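Local coordinates for protein phenylacetate-CoA oxygenase subunit PaaB (Ralstonia eutropha JMP134, PDB 3EGR) that is probably a small subunit of the multicomponent phenylacetate-CoA oxygenase, which takes part in the aerobic degradation of phenylacetic acid, at residues A[8-13]-A[53-58]. Sequence-based numbering, arbitrary orientation. Where two conformers were deposited one is given.
Sequences PLWEVF and IWVVPS. With SCN (thiocyanate ion), chain C.
Strands 9-13 and 53-57 run antiparallel, the first central in the sheet, the second an outer strand within the chain. Phe13 and Trp54 exchange two nearly straight hydrogen bonds, with Trp54 N 2.7 Å from Phe13 O. Glu11 and Val56 form the next hydrogen-bonded pair, and Ser58 N closes the ladder on Leu9 O at 3.0 Å. The tight part lies around Trp10, whose indole, with CG anti to the carbonyl carbon (chi1 -58°), lies across Pro57: Trp10 CZ3 is 3.5 Å from Pro57 CD, and Pro57 CA sits over one ring face. Trp10 NE1 donates a hydrogen bond to Ala30 O. On the face of Glu11, Phe13 CE1 meets Val56 CG2 obliquely at 3.8 Å; Phe13 stacks on Phe13 of the second subunit, whose strand pairs with Trp54 and Val55 and continues the sheet. Val12 and Val55 lie on the other face, where Val12 and Ile53 pack on Ala40 of helix 33-45.

At the polar, more solvent-facing end, Leu9 and Ser58 are partly exposed. The Glu11 chain, bent at chi2 (-55°), brings OE2 within weak hydrogen-bonding distance (3.1 Å) of Ser58 OG, whose one proton could go to OE2 or to the nitrogen of a thiocyanate ion, probably from the crystallisation liquor. An anion beside this carboxylate would be unfavourable if Glu11 were ionised, so Glu11 may be protonated, or a positively charged His24, bonded to OE1, may offset the repulsion.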
ATOM      1  N   PRO A   8      -8.089  -7.856   6.958  1.00 23.73           N
ATOM      2  CA  PRO A   8      -7.522  -6.587   7.379  1.00 23.64           C
ATOM      3  C   PRO A   8      -8.532  -5.430   7.339  1.00 23.84           C
ATOM      4  O   PRO A   8      -9.632  -5.566   6.767  1.00 22.84           O
ATOM      5  CB  PRO A   8      -6.396  -6.367   6.363  1.00 23.76           C
ATOM      6  CG  PRO A   8      -6.815  -7.139   5.170  1.00 23.75           C
ATOM      7  CD  PRO A   8      -7.488  -8.345   5.706  1.00 23.39           C
ATOM      8  N   LEU A   9      -8.133  -4.314   7.955  1.00 22.36           N
ATOM      9  CA  LEU A   9      -8.957  -3.115   8.069  1.00 21.44           C
ATOM     10  C   LEU A   9      -8.789  -2.241   6.828  1.00 22.30           C
ATOM     11  O   LEU A   9      -7.680  -2.099   6.308  1.00 24.87           O
ATOM     12  CB  LEU A   9      -8.575  -2.322   9.329  1.00 18.97           C
ATOM     13  CG  LEU A   9      -9.491  -1.132   9.672  1.00 18.85           C
ATOM     14  CD1 LEU A   9     -10.851  -1.668  10.215  1.00 16.54           C
ATOM     15  CD2 LEU A   9      -8.819  -0.184  10.654  1.00 11.83           C
ATOM     16  N   TRP A  10      -9.903  -1.679   6.357  1.00 22.88           N
ATOM     17  CA  TRP A  10      -9.947  -0.795   5.181  1.00 21.34           C
ATOM     18  C   TRP A  10     -10.630   0.493   5.572  1.00 21.83           C
ATOM     19  O   TRP A  10     -11.591   0.483   6.342  1.00 22.65           O
ATOM     20  CB  TRP A  10     -10.731  -1.441   4.032  1.00 21.53           C
ATOM     21  CG  TRP A  10     -10.149  -2.769   3.614  1.00 22.54           C
ATOM     22  CD1 TRP A  10     -10.276  -3.944   4.283  1.00 23.66           C
ATOM     23  CD2 TRP A  10      -9.331  -3.046   2.466  1.00 21.52           C
ATOM     24  NE1 TRP A  10      -9.594  -4.929   3.633  1.00 24.52           N
ATOM     25  CE2 TRP A  10      -8.997  -4.405   2.517  1.00 22.32           C
ATOM     26  CE3 TRP A  10      -8.856  -2.279   1.398  1.00 23.14           C
ATOM     27  CZ2 TRP A  10      -8.204  -5.025   1.544  1.00 21.17           C
ATOM     28  CZ3 TRP A  10      -8.055  -2.903   0.425  1.00 22.60           C
ATOM     29  CH2 TRP A  10      -7.755  -4.260   0.506  1.00 21.49           C
ATOM     30  N   GLU A  11     -10.120   1.611   5.080  1.00 23.08           N
ATOM     31  CA  GLU A  11     -10.830   2.866   5.230  1.00 24.33           C
ATOM     32  C   GLU A  11     -11.641   3.115   3.965  1.00 25.14           C
ATOM     33  O   GLU A  11     -11.189   2.815   2.846  1.00 25.03           O
ATOM     34  CB  GLU A  11      -9.866   4.019   5.493  1.00 26.26           C
ATOM     35  CG  GLU A  11      -9.017   3.864   6.753  1.00 25.92           C
ATOM     36  CD  GLU A  11      -9.833   3.646   8.000  1.00 26.84           C
ATOM     37  OE1 GLU A  11     -10.975   4.150   8.094  1.00 28.34           O
ATOM     38  OE2 GLU A  11      -9.321   2.975   8.909  1.00 28.30           O
ATOM     39  N   VAL A  12     -12.841   3.654   4.159  1.00 24.36           N
ATOM     40  CA  VAL A  12     -13.790   3.855   3.082  1.00 23.78           C
ATOM     41  C   VAL A  12     -14.037   5.353   2.896  1.00 24.68           C
ATOM     42  O   VAL A  12     -14.353   6.063   3.854  1.00 26.19           O
ATOM     43  CB  VAL A  12     -15.126   3.162   3.423  1.00 22.48           C
ATOM     44  CG1 VAL A  12     -16.181   3.410   2.346  1.00 20.67           C
ATOM     45  CG2 VAL A  12     -14.903   1.681   3.627  1.00 21.80           C
ATOM     46  N   PHE A  13     -13.918   5.817   1.658  1.00 24.95           N
ATOM     47  CA  PHE A  13     -14.203   7.205   1.306  1.00 23.56           C
ATOM     48  C   PHE A  13     -15.239   7.189   0.204  1.00 23.27           C
ATOM     49  O   PHE A  13     -15.099   6.421  -0.748  1.00 22.46           O
ATOM     50  CB  PHE A  13     -12.943   7.913   0.797  1.00 23.65           C
ATOM     51  CG  PHE A  13     -11.763   7.809   1.729  1.00 23.99           C
ATOM     52  CD1 PHE A  13     -10.978   6.670   1.755  1.00 24.40           C
ATOM     53  CD2 PHE A  13     -11.433   8.850   2.573  1.00 24.72           C
ATOM     54  CE1 PHE A  13      -9.900   6.570   2.608  1.00 24.35           C
ATOM     55  CE2 PHE A  13     -10.353   8.748   3.431  1.00 24.81           C
ATOM     56  CZ  PHE A  13      -9.593   7.607   3.446  1.00 24.57           C
ATOM     57  N   ILE A  53     -16.970   5.205  -4.730  1.00 20.59           N
ATOM     58  CA  ILE A  53     -16.385   4.644  -3.511  1.00 20.21           C
ATOM     59  C   ILE A  53     -14.883   4.368  -3.671  1.00 19.30           C
ATOM     60  O   ILE A  53     -14.453   3.758  -4.643  1.00 18.41           O
ATOM     61  CB  ILE A  53     -17.084   3.305  -3.095  1.00 20.90           C
ATOM     62  CG1 ILE A  53     -18.609   3.426  -3.212  1.00 22.39           C
ATOM     63  CG2 ILE A  53     -16.678   2.890  -1.666  1.00 18.10           C
ATOM     64  CD1 ILE A  53     -19.360   2.111  -2.933  1.00 22.46           C
ATOM     65  N   TRP A  54     -14.095   4.815  -2.701  1.00 20.50           N
ATOM     66  CA  TRP A  54     -12.679   4.454  -2.596  1.00 20.26           C
ATOM     67  C   TRP A  54     -12.447   3.650  -1.327  1.00 20.75           C
ATOM     68  O   TRP A  54     -12.877   4.065  -0.237  1.00 21.33           O
ATOM     69  CB  TRP A  54     -11.792   5.695  -2.517  1.00 19.50           C
ATOM     70  CG  TRP A  54     -11.666   6.493  -3.764  1.00 19.24           C
ATOM     71  CD1 TRP A  54     -12.184   6.193  -4.988  1.00 20.32           C
ATOM     72  CD2 TRP A  54     -10.923   7.707  -3.926  1.00 19.16           C
ATOM     73  NE1 TRP A  54     -11.825   7.157  -5.903  1.00 21.42           N
ATOM     74  CE2 TRP A  54     -11.050   8.098  -5.277  1.00 19.86           C
ATOM     75  CE3 TRP A  54     -10.164   8.507  -3.061  1.00 19.62           C
ATOM     76  CZ2 TRP A  54     -10.457   9.255  -5.782  1.00 18.52           C
ATOM     77  CZ3 TRP A  54      -9.563   9.659  -3.566  1.00 19.23           C
ATOM     78  CH2 TRP A  54      -9.724  10.025  -4.913  1.00 19.39           C
ATOM     79  N   VAL A  55     -11.760   2.518  -1.468  1.00 20.55           N
ATOM     80  CA  VAL A  55     -11.298   1.750  -0.327  1.00 20.28           C
ATOM     81  C   VAL A  55      -9.773   1.726  -0.311  1.00 22.66           C
ATOM     82  O   VAL A  55      -9.112   1.669  -1.360  1.00 24.09           O
ATOM     83  CB  VAL A  55     -11.870   0.300  -0.298  1.00 19.88           C
ATOM     84  CG1 VAL A  55     -13.389   0.331  -0.113  1.00 18.28           C
ATOM     85  CG2 VAL A  55     -11.448  -0.516  -1.537  1.00 19.35           C
ATOM     86  N   VAL A  56      -9.230   1.769   0.902  1.00 24.03           N
ATOM     87  CA  VAL A  56      -7.793   1.839   1.139  1.00 23.77           C
ATOM     88  C   VAL A  56      -7.473   1.005   2.368  1.00 24.05           C
ATOM     89  O   VAL A  56      -8.101   1.186   3.424  1.00 23.37           O
ATOM     90  CB  VAL A  56      -7.351   3.279   1.437  1.00 23.55           C
ATOM     91  CG1 VAL A  56      -5.863   3.365   1.449  1.00 23.94           C
ATOM     92  CG2 VAL A  56      -7.949   4.222   0.413  1.00 24.17           C
ATOM     93  N   PRO A  57      -6.511   0.075   2.245  1.00 24.21           N
ATOM     94  CA  PRO A  57      -6.096  -0.619   3.446  1.00 23.83           C
ATOM     95  C   PRO A  57      -5.519   0.391   4.419  1.00 23.05           C
ATOM     96  O   PRO A  57      -4.759   1.271   3.996  1.00 22.75           O
ATOM     97  CB  PRO A  57      -5.013  -1.590   2.951  1.00 24.91           C
ATOM     98  CG  PRO A  57      -4.679  -1.195   1.600  1.00 23.90           C
ATOM     99  CD  PRO A  57      -5.782  -0.379   1.050  1.00 24.18           C
ATOM    100  N   SER A  58      -5.909   0.271   5.689  0.50 22.37           N
ATOM    101  CA  SER A  58      -5.428   1.132   6.769  0.50 22.71           C
ATOM    102  C   SER A  58      -3.913   1.336   6.766  0.50 22.52           C
ATOM    103  O   SER A  58      -3.427   2.450   6.952  0.50 24.04           O
ATOM    104  CB  SER A  58      -5.843   0.545   8.123  0.50 24.11           C
ATOM    105  OG  SER A  58      -7.216   0.767   8.389  0.50 25.39           O
TER
HETATM  106  S   SCN C  96      -4.864   5.800  10.207  1.00 69.85           S
HETATM  107  C   SCN C  96      -6.421   4.907  10.008  1.00 64.03           C
HETATM  108  N   SCN C  96      -7.029   3.833   9.564  1.00 64.28           N